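Local coordinates for protein F9 (PDB 6CJ6) that serves in the vaccinia virus entry-fusion complex, which merges viral and cellular membranes and opens a pore so that the virion core enters the host cytoplasm, at residues A48-K54 with M135-N141; V67-I71 with I91-P97; C107-A111 with A145-G150. The contacts are given in a common frame with arbitrary orientation. Residues are numbered along the deposited sequence.

Contact 1: residues A48-K54 with M135-N141; sequences ALRITNK and MLLQIVN. With PDO (1,3-propandiol), chain B; MOH (methanol), chain C.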
loop_
_atom_site.group_PDB
_atom_site.type_symbol
_atom_site.label_atom_id
_atom_site.label_comp_id
_atom_site.label_asym_id
_atom_site.label_seq_id
_atom_site.Cartn_x
_atom_site.Cartn_y
_atom_site.Cartn_z
ATOM N N ALA A 48 11.539 -2.492 9.695
ATOM C CA ALA A 48 12.339 -1.712 8.758
ATOM C C ALA A 48 11.370 -0.939 7.874
ATOM O O ALA A 48 10.675 -1.531 7.040
ATOM C CB ALA A 48 13.242 -2.619 7.924
ATOM N N LEU A 49 11.310 0.375 8.066
ATOM C CA LEU A 49 10.440 1.238 7.283
ATOM C C LEU A 49 11.250 1.955 6.212
ATOM O O LEU A 49 12.361 2.427 6.471
ATOM C CB LEU A 49 9.750 2.269 8.177
ATOM C CG LEU A 49 8.469 1.847 8.894
ATOM C CD1 LEU A 49 8.038 2.915 9.880
ATOM C CD2 LEU A 49 7.363 1.587 7.883
ATOM N N ARG A 50 10.687 2.029 5.007
ATOM C CA ARG A 50 11.282 2.757 3.888
ATOM C C ARG A 50 10.232 3.741 3.382
ATOM O O ARG A 50 9.309 3.356 2.657
ATOM C CB ARG A 50 11.724 1.802 2.784
ATOM C CG ARG A 50 13.144 1.287 2.938
ATOM C CD ARG A 50 14.129 2.138 2.148
ATOM N NE ARG A 50 15.512 1.735 2.387
ATOM C CZ ARG A 50 16.523 1.993 1.562
ATOM N NH1 ARG A 50 16.308 2.647 0.429
ATOM N NH2 ARG A 50 17.747 1.586 1.865
ATOM N N ILE A 51 10.370 5.007 3.763
ATOM C CA ILE A 51 9.401 6.042 3.422
ATOM C C ILE A 51 9.972 6.867 2.279
ATOM O O ILE A 51 11.085 7.397 2.380
ATOM C CB ILE A 51 9.075 6.922 4.638
ATOM C CG1 ILE A 51 8.710 6.042 5.836
ATOM C CG2 ILE A 51 7.940 7.884 4.309
ATOM C CD1 ILE A 51 8.741 6.765 7.160
ATOM N N THR A 52 9.214 6.969 1.187
ATOM C CA THR A 52 9.626 7.714 0.007
ATOM C C THR A 52 8.434 8.478 -0.549
ATOM O O THR A 52 7.283 8.056 -0.410
ATOM C CB THR A 52 10.140 6.782 -1.098
ATOM O OG1 THR A 52 9.121 5.825 -1.423
ATOM C CG2 THR A 52 11.404 6.057 -0.652
ATOM N N ASN A 53 8.724 9.605 -1.188
ATOM C CA ASN A 53 7.717 10.382 -1.890
ATOM C C ASN A 53 7.833 10.122 -3.384
ATOM O O ASN A 53 8.936 10.061 -3.934
ATOM C CB ASN A 53 7.879 11.875 -1.604
ATOM C CG ASN A 53 7.596 12.223 -0.156
ATOM O OD1 ASN A 53 6.459 12.514 0.215
ATOM N ND2 ASN A 53 8.631 12.190 0.672
ATOM N N LYS A 54 6.683 9.953 -4.032
ATOM C CA LYS A 54 6.623 9.696 -5.464
ATOM C C LYS A 54 5.247 10.112 -5.955
ATOM O O LYS A 54 4.503 9.299 -6.515
ATOM C CB LYS A 54 6.868 8.212 -5.747
ATOM C CG LYS A 54 7.811 7.937 -6.907
ATOM C CD LYS A 54 8.147 6.453 -7.025
ATOM C CE LYS A 54 9.257 6.028 -6.065
ATOM N NZ LYS A 54 8.827 5.950 -4.638
ATOM N N MET A 135 11.121 -6.922 9.249
ATOM C CA MET A 135 10.033 -6.771 8.290
ATOM C C MET A 135 10.242 -5.466 7.531
ATOM O O MET A 135 10.057 -4.380 8.089
ATOM C CB MET A 135 8.668 -6.786 8.976
ATOM C CG MET A 135 7.521 -6.517 8.012
ATOM S SD MET A 135 5.884 -6.667 8.753
ATOM C CE MET A 135 5.828 -8.421 9.109
ATOM N N LEU A 136 10.634 -5.577 6.266
ATOM C CA LEU A 136 10.736 -4.402 5.414
ATOM C C LEU A 136 9.343 -3.962 4.986
ATOM O O LEU A 136 8.546 -4.769 4.499
ATOM C CB LEU A 136 11.584 -4.718 4.183
ATOM C CG LEU A 136 11.687 -3.581 3.166
ATOM C CD1 LEU A 136 12.534 -2.445 3.726
ATOM C CD2 LEU A 136 12.242 -4.079 1.842
ATOM N N LEU A 137 9.050 -2.673 5.169
ATOM C CA LEU A 137 7.724 -2.119 4.891
ATOM C C LEU A 137 7.919 -0.805 4.135
ATOM O O LEU A 137 8.028 0.263 4.742
ATOM C CB LEU A 137 6.951 -1.920 6.187
ATOM C CG LEU A 137 5.444 -2.136 6.121
ATOM C CD1 LEU A 137 5.155 -3.496 5.524
ATOM C CD2 LEU A 137 4.838 -2.022 7.506
ATOM N N GLN A 138 7.962 -0.890 2.808
ATOM C CA GLN A 138 8.135 0.287 1.967
ATOM C C GLN A 138 6.814 1.039 1.861
ATOM O O GLN A 138 5.830 0.508 1.334
ATOM C CB GLN A 138 8.619 -0.135 0.584
ATOM C CG GLN A 138 10.032 -0.673 0.576
ATOM C CD GLN A 138 10.258 -1.683 -0.522
ATOM O OE1 GLN A 138 9.927 -2.861 -0.374
ATOM N NE2 GLN A 138 10.823 -1.230 -1.635
ATOM N N ILE A 139 6.792 2.273 2.357
ATOM C CA ILE A 139 5.611 3.128 2.326
ATOM C C ILE A 139 5.906 4.288 1.384
ATOM O O ILE A 139 6.862 5.044 1.599
ATOM C CB ILE A 139 5.229 3.624 3.731
ATOM C CG1 ILE A 139 4.375 2.584 4.460
ATOM C CG2 ILE A 139 4.469 4.935 3.658
ATOM C CD1 ILE A 139 5.134 1.385 4.963
ATOM N N VAL A 140 5.096 4.426 0.337
ATOM C CA VAL A 140 5.300 5.451 -0.680
ATOM C C VAL A 140 4.165 6.462 -0.605
ATOM O O VAL A 140 2.985 6.090 -0.623
ATOM C CB VAL A 140 5.440 4.845 -2.089
ATOM C CG1 VAL A 140 4.291 3.900 -2.396
ATOM C CG2 VAL A 140 5.527 5.946 -3.136
ATOM N N ASN A 141 4.524 7.739 -0.504
ATOM C CA ASN A 141 3.558 8.828 -0.529
ATOM C C ASN A 141 3.334 9.245 -1.976
ATOM O O ASN A 141 4.290 9.588 -2.679
ATOM C CB ASN A 141 4.087 10.024 0.259
ATOM C CG ASN A 141 3.185 11.239 0.144
ATOM O OD1 ASN A 141 1.959 11.110 0.115
ATOM N ND2 ASN A 141 3.784 12.423 0.058
HETATM C C1 PDO B . 12.075 3.248 -3.915
HETATM O O1 PDO B . 11.018 3.910 -3.380
HETATM C C2 PDO B . 12.155 3.181 -5.377
HETATM C C3 PDO B . 12.073 1.797 -5.915
HETATM O O3 PDO B . 13.163 1.179 -5.416
HETATM C C MOH C . -0.266 5.418 -3.155
HETATM O O MOH C . -0.109 5.949 -1.855
#
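Leu-49 lays its CD2 methyl over the neighbouring strand, 3.9 Å from CB of Leu-137 and 3.7 Å from CD1 of Ile-139. Its own strand, within residues 48-54, runs parallel to 135-141, the two short axes 4.6 Å apart and inclined by 16°. Backbone hydrogen bonds follow the parallel pattern, in which alternate residues of one strand serve two residues of the other: Ala-48 N donates to Met-135 O (2.9 Å) and Ala-48 O accepts from Leu-137 N (2.7 Å). Arg-50 and Thr-52 repeat the scheme with Leu-137, Ile-139 and Asn-141, and Lys-54 N to Asn-141 O (2.8 Å) prolongs the ladder. Where the strands end, the side chains of the Asn-53 and Asn-141 pair join it, ND2 of Asn-141 donating to OD1 of Asn-53 at 2.7 Å.

Leu-49, Leu-137 and Ile-139 share one face and rest on strand 119-127 of the second sheet; the asparagine pair ends this largely apolar face. On the other lie Ala-48, Leu-136, Arg-50, Gln-138, Thr-52 and Val-140, with Gln-138 meeting helix 10-24; a propanediol O1 there accepts from Lys-54 NZ (3.2 Å). Strand 133-141 is central in its sheet and 47-53 is an outer strand. The main-chain bonds join the strands whatever their sequence; the asparagine bond and the matched apolar side chains are the sequence-specific part.

Contact 2: residues V67-I71 with I91-P97; sequences VESFI and IDLDDVP. With PDO (1,3-propandiol), chain D; EOH (ethanol), chain E.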
loop_
_atom_site.group_PDB
_atom_site.type_symbol
_atom_site.label_atom_id
_atom_site.label_comp_id
_atom_site.label_asym_id
_atom_site.label_seq_id
_atom_site.Cartn_x
_atom_site.Cartn_y
_atom_site.Cartn_z
ATOM N N VAL A 67 -4.516 -1.175 -7.898
ATOM C CA VAL A 67 -5.387 -2.338 -8.025
ATOM C C VAL A 67 -4.769 -3.396 -8.935
ATOM O O VAL A 67 -4.877 -4.598 -8.664
ATOM C CB VAL A 67 -6.798 -1.911 -8.471
ATOM C CG1 VAL A 67 -7.590 -3.106 -8.974
ATOM C CG2 VAL A 67 -7.527 -1.254 -7.314
ATOM N N GLU A 68 -4.110 -2.972 -10.020
ATOM C CA GLU A 68 -3.401 -3.922 -10.874
ATOM C C GLU A 68 -2.435 -4.763 -10.053
ATOM O O GLU A 68 -2.409 -5.994 -10.167
ATOM C CB GLU A 68 -2.631 -3.189 -11.974
ATOM C CG GLU A 68 -3.468 -2.400 -12.964
ATOM C CD GLU A 68 -2.636 -1.868 -14.123
ATOM O OE1 GLU A 68 -1.856 -2.650 -14.707
ATOM O OE2 GLU A 68 -2.753 -0.667 -14.446
ATOM N N SER A 69 -1.635 -4.106 -9.208
ATOM C CA SER A 69 -0.654 -4.823 -8.403
ATOM C C SER A 69 -1.333 -5.765 -7.416
ATOM O O SER A 69 -0.867 -6.890 -7.200
ATOM C CB SER A 69 0.248 -3.827 -7.668
ATOM O OG SER A 69 0.867 -2.923 -8.570
ATOM N N PHE A 70 -2.439 -5.325 -6.810
ATOM C CA PHE A 70 -3.149 -6.171 -5.855
ATOM C C PHE A 70 -3.643 -7.448 -6.515
ATOM O O PHE A 70 -3.434 -8.551 -5.997
ATOM C CB PHE A 70 -4.315 -5.400 -5.236
ATOM C CG PHE A 70 -5.156 -6.223 -4.298
ATOM C CD1 PHE A 70 -4.740 -6.459 -2.997
ATOM C CD2 PHE A 70 -6.366 -6.757 -4.717
ATOM C CE1 PHE A 70 -5.512 -7.215 -2.132
ATOM C CE2 PHE A 70 -7.143 -7.515 -3.856
ATOM C CZ PHE A 70 -6.718 -7.745 -2.564
ATOM N N ILE A 71 -4.316 -7.318 -7.660
ATOM C CA ILE A 71 -4.785 -8.495 -8.386
ATOM C C ILE A 71 -3.608 -9.365 -8.804
ATOM O O ILE A 71 -3.635 -10.593 -8.650
ATOM C CB ILE A 71 -5.645 -8.068 -9.588
ATOM C CG1 ILE A 71 -6.956 -7.443 -9.106
ATOM C CG2 ILE A 71 -5.898 -9.252 -10.510
ATOM C CD1 ILE A 71 -7.638 -6.589 -10.148
ATOM N N ILE A 91 -11.996 -4.607 -2.970
ATOM C CA ILE A 91 -11.626 -4.703 -4.378
ATOM C C ILE A 91 -12.332 -5.913 -4.977
ATOM O O ILE A 91 -12.280 -7.010 -4.410
ATOM C CB ILE A 91 -10.100 -4.822 -4.549
ATOM C CG1 ILE A 91 -9.405 -3.542 -4.074
ATOM C CG2 ILE A 91 -9.742 -5.127 -5.994
ATOM C CD1 ILE A 91 -7.896 -3.613 -4.112
ATOM N N ASP A 92 -12.990 -5.712 -6.117
ATOM C CA ASP A 92 -13.664 -6.794 -6.825
ATOM C C ASP A 92 -12.686 -7.414 -7.816
ATOM O O ASP A 92 -12.153 -6.720 -8.685
ATOM C CB ASP A 92 -14.896 -6.266 -7.556
ATOM C CG ASP A 92 -15.854 -7.371 -7.968
ATOM O OD1 ASP A 92 -15.390 -8.421 -8.461
ATOM O OD2 ASP A 92 -17.078 -7.188 -7.794
ATOM N N LEU A 93 -12.454 -8.720 -7.689
ATOM C CA LEU A 93 -11.497 -9.388 -8.564
ATOM C C LEU A 93 -12.017 -9.583 -9.984
ATOM O O LEU A 93 -11.238 -9.974 -10.859
ATOM C CB LEU A 93 -11.075 -10.726 -7.954
ATOM C CG LEU A 93 -10.418 -10.631 -6.574
ATOM C CD1 LEU A 93 -10.185 -12.015 -5.990
ATOM C CD2 LEU A 93 -9.112 -9.853 -6.655
ATOM N N ASP A 94 -13.301 -9.318 -10.236
ATOM C CA ASP A 94 -13.851 -9.433 -11.582
ATOM C C ASP A 94 -13.838 -8.118 -12.349
ATOM O O ASP A 94 -13.661 -8.132 -13.573
ATOM C CB ASP A 94 -15.278 -9.985 -11.537
ATOM C CG ASP A 94 -15.322 -11.458 -11.184
ATOM O OD1 ASP A 94 -14.418 -12.201 -11.621
ATOM O OD2 ASP A 94 -16.260 -11.871 -10.471
ATOM N N ASP A 95 -14.030 -6.988 -11.669
ATOM C CA ASP A 95 -13.978 -5.701 -12.347
ATOM C C ASP A 95 -12.612 -5.510 -13.000
ATOM O O ASP A 95 -11.616 -6.131 -12.618
ATOM C CB ASP A 95 -14.216 -4.558 -11.360
ATOM C CG ASP A 95 -15.591 -4.597 -10.725
ATOM O OD1 ASP A 95 -16.522 -5.171 -11.329
ATOM O OD2 ASP A 95 -15.738 -4.035 -9.616
ATOM N N VAL A 96 -12.574 -4.644 -14.007
ATOM C CA VAL A 96 -11.304 -4.290 -14.636
ATOM C C VAL A 96 -10.516 -3.434 -13.652
ATOM O O VAL A 96 -11.113 -2.666 -12.882
ATOM C CB VAL A 96 -11.510 -3.586 -15.986
ATOM C CG1 VAL A 96 -12.316 -4.470 -16.926
ATOM C CG2 VAL A 96 -12.179 -2.237 -15.789
ATOM N N PRO A 97 -9.184 -3.532 -13.639
ATOM C CA PRO A 97 -8.394 -2.784 -12.646
ATOM C C PRO A 97 -8.607 -1.278 -12.675
ATOM O O PRO A 97 -8.136 -0.595 -11.757
ATOM C CB PRO A 97 -6.947 -3.149 -12.998
ATOM C CG PRO A 97 -7.051 -4.459 -13.707
ATOM C CD PRO A 97 -8.344 -4.412 -14.468
HETATM C C1 PDO D . -19.101 -8.091 -9.891
HETATM O O1 PDO D . -17.806 -8.670 -10.084
HETATM C C2 PDO D . -20.068 -9.160 -9.396
HETATM C C3 PDO D . -21.052 -8.581 -8.387
HETATM O O3 PDO D . -21.713 -9.649 -7.698
HETATM C C1 EOH E . -15.702 -2.339 -16.003
HETATM C C2 EOH E . -15.349 -2.673 -17.436
HETATM O O EOH E . -15.409 -3.464 -15.165
#
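The loop between helices 79-89 and 102-113 packs on one side of helix 59-74, a helix-to-loop interface. Carbon-to-carbon contacts make it up, with no hydrogen bond between 67-71 and 91-97, and even Glu-68 contributes its aliphatic CG. Ile-91, buried, makes the closest contact: its CD1 lies 3.5 Å from CD2 of Phe-70 and 4.0 Å from CG2 of Val-67. The same methyl sits over the face of the Phe-70 ring, 4.0 Å from the centroid and 28° off the normal, a CH-pi contact. Val-67, Phe-70 and Ile-71 all direct their CA-to-CB bonds at the loop, so a single side of the helix receives it.

Leu-93 bends its end back to this side, bringing CD2 within 4.1 Å of both CE2 of Phe-70 and CG1 of Ile-71. Pro-97 then returns to the helix: its CB packs 3.6 Å from CG of Glu-68, its CA 3.8 Å from CG1 of Val-67, and its CG 4.2 Å from CD1 of Ile-71. Between these anchoring points Asp-92, Asp-94 and Val-96 point away from the helix. Asp-92 OD1 accepts from Asp-94 N at 2.9 Å where the chain swings outward. Helix 79-89 adds Ala-86 and Ile-89 against Phe-70, while Ser-69 meets helix 10-24. The whole is an Asx turn at Asp-92 in a helix-helix connection whose Ile-91, Leu-93 and Pro-97 pack on one side of helix 59-74, among the helices of the L1/F9 fold.

Contact 3: residues C107-A111 with A145-G150; sequences CNAYA and AEANCG. Unlike the reference sequence in segment 145-150: Ala-147 (reference Arg). With PDO (1,3-propandiol), chain Y; MOH (methanol), chain C.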
loop_
_atom_site.group_PDB
_atom_site.type_symbol
_atom_site.label_atom_id
_atom_site.label_comp_id
_atom_site.label_asym_id
_atom_site.label_seq_id
_atom_site.Cartn_x
_atom_site.Cartn_y
_atom_site.Cartn_z
ATOM N N CYS A 107 -12.028 5.374 0.626
ATOM C CA CYS A 107 -10.942 6.315 0.879
ATOM C C CYS A 107 -11.322 7.731 0.464
ATOM O O CYS A 107 -11.086 8.690 1.210
ATOM C CB CYS A 107 -9.672 5.861 0.163
ATOM S SG CYS A 107 -8.811 4.505 0.975
ATOM N N ASN A 108 -11.902 7.887 -0.733
ATOM C CA ASN A 108 -12.342 9.208 -1.173
ATOM C C ASN A 108 -13.318 9.823 -0.175
ATOM O O ASN A 108 -13.277 11.032 0.084
ATOM C CB ASN A 108 -12.992 9.126 -2.558
ATOM C CG ASN A 108 -11.995 8.922 -3.681
ATOM O OD1 ASN A 108 -10.789 9.065 -3.502
ATOM N ND2 ASN A 108 -12.509 8.604 -4.866
ATOM N N ALA A 109 -14.199 9.001 0.406
ATOM C CA ALA A 109 -15.172 9.513 1.368
ATOM C C ALA A 109 -14.504 9.883 2.685
ATOM O O ALA A 109 -14.903 10.852 3.340
ATOM C CB ALA A 109 -16.275 8.484 1.600
ATOM N N TYR A 110 -13.496 9.113 3.096
ATOM C CA TYR A 110 -12.756 9.451 4.306
ATOM C C TYR A 110 -12.055 10.795 4.154
ATOM O O TYR A 110 -11.933 11.557 5.119
ATOM C CB TYR A 110 -11.762 8.338 4.634
ATOM C CG TYR A 110 -10.402 8.811 5.103
ATOM C CD1 TYR A 110 -10.164 9.091 6.442
ATOM C CD2 TYR A 110 -9.351 8.957 4.205
ATOM C CE1 TYR A 110 -8.919 9.517 6.871
ATOM C CE2 TYR A 110 -8.105 9.386 4.623
ATOM C CZ TYR A 110 -7.893 9.662 5.956
ATOM O OH TYR A 110 -6.652 10.085 6.371
ATOM N N ALA A 111 -11.604 11.113 2.939
ATOM C CA ALA A 111 -10.871 12.355 2.719
ATOM C C ALA A 111 -11.786 13.569 2.755
ATOM O O ALA A 111 -11.331 14.676 3.067
ATOM C CB ALA A 111 -10.112 12.284 1.396
ATOM N N ALA A 145 -4.274 12.238 -0.170
ATOM C CA ALA A 145 -4.779 11.638 1.058
ATOM C C ALA A 145 -5.589 10.382 0.762
ATOM O O ALA A 145 -5.522 9.400 1.510
ATOM C CB ALA A 145 -5.615 12.651 1.837
ATOM N N GLU A 146 -6.355 10.388 -0.330
ATOM C CA GLU A 146 -7.187 9.228 -0.636
ATOM C C GLU A 146 -6.349 8.056 -1.130
ATOM O O GLU A 146 -6.624 6.900 -0.785
ATOM C CB GLU A 146 -8.310 9.591 -1.617
ATOM C CG GLU A 146 -7.949 10.624 -2.674
ATOM C CD GLU A 146 -8.023 12.057 -2.160
ATOM O OE1 GLU A 146 -9.127 12.512 -1.796
ATOM O OE2 GLU A 146 -6.970 12.726 -2.113
ATOM N N ALA A 147 -5.310 8.330 -1.925
ATOM C CA ALA A 147 -4.435 7.251 -2.379
ATOM C C ALA A 147 -3.602 6.693 -1.232
ATOM O O ALA A 147 -3.409 5.475 -1.138
ATOM C CB ALA A 147 -3.540 7.730 -3.522
ATOM N N ASN A 148 -3.093 7.563 -0.355
ATOM C CA ASN A 148 -2.384 7.083 0.829
ATOM C C ASN A 148 -3.293 6.223 1.699
ATOM O O ASN A 148 -2.839 5.253 2.319
ATOM C CB ASN A 148 -1.840 8.258 1.640
ATOM C CG ASN A 148 -0.653 8.935 0.980
ATOM O OD1 ASN A 148 -0.024 8.381 0.079
ATOM N ND2 ASN A 148 -0.328 10.135 1.446
ATOM N N CYS A 149 -4.580 6.573 1.768
ATOM C CA CYS A 149 -5.542 5.729 2.470
ATOM C C CYS A 149 -5.633 4.352 1.830
ATOM O O CYS A 149 -5.768 3.340 2.529
ATOM C CB CYS A 149 -6.916 6.394 2.469
ATOM S SG CYS A 149 -8.291 5.265 2.799
ATOM N N GLY A 150 -5.572 4.294 0.499
ATOM C CA GLY A 150 -5.623 3.007 -0.172
ATOM C C GLY A 150 -4.416 2.146 0.142
ATOM O O GLY A 150 -4.549 0.950 0.411
HETATM C C1 PDO Y . -15.243 11.449 -2.051
HETATM O O1 PDO Y . -15.487 12.521 -2.967
HETATM C C2 PDO Y . -16.466 10.542 -1.993
HETATM C C3 PDO Y . -16.055 9.080 -1.864
HETATM O O3 PDO Y . -17.152 8.241 -2.245
HETATM C C MOH C . -0.266 5.418 -3.155
HETATM O O MOH C . -0.109 5.949 -1.855
HETATM O O HOH W 1 -11.827 12.489 -1.801
#
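A disulfide ties two helices together directly, SG of Cys-107 lying 2.0 Å from SG of Cys-149 with a chi3 of -74°. The segment axes of 107-111 and 145-150 approach to 8.2 Å at 131° between their directions. Close packing accompanies the bond: CB of Cys-107 is 3.4 Å from the backbone O of Glu-146, and its SG is 3.3 Å from N of Gly-150.

Tyr-110 flanks the bridge. Its CE2 lies 3.9 Å from CB of Cys-149, and the Cys-149 SG stands 4.9 Å from the ring centroid in an oblique sulfur-aromatic contact. The tyrosine also belongs to a pocket, with Asn-114, Gln-120 and Lys-121, that holds a glycol ether.

No direct hydrogen bond crosses the interface. A water spans it instead, donating to O of Asn-108 (2.8 Å) and to OE1 of Glu-146 (2.7 Å), while OE2 of Glu-146 bonds to Ser-144. Ala-147, which differs from the reference arginine, faces away from helix 102-113. Phe-63 of helix 59-74 packs on Cys-107. The arrangement is that of a disulfide-crosslinked helix pair, one of the disulfides of the L1/F9 fold.

All three contacts are partly buried, but they differ in their bonding. Contact 1 relies on main-chain hydrogen bonds between strands, contact 2 on carbon-to-carbon packing without hydrogen bonds across it, and contact 3 on a covalent bridge with a bound water. The centre of contact 1 lies about 9 Å from the centre of the chain, that of contact 3 about 12 Å and that of contact 2 about 14 Å, on the opposite side from contact 1. Strand 133-141 leads into helix 145-158, and there contacts 1 and 3 touch: OD1 of Asn-141 is 2.8 Å from ND2 of Asn-148, a probable hydrogen bond. Contact 2 touches neither, yet its helix 59-74 also packs against contact 3.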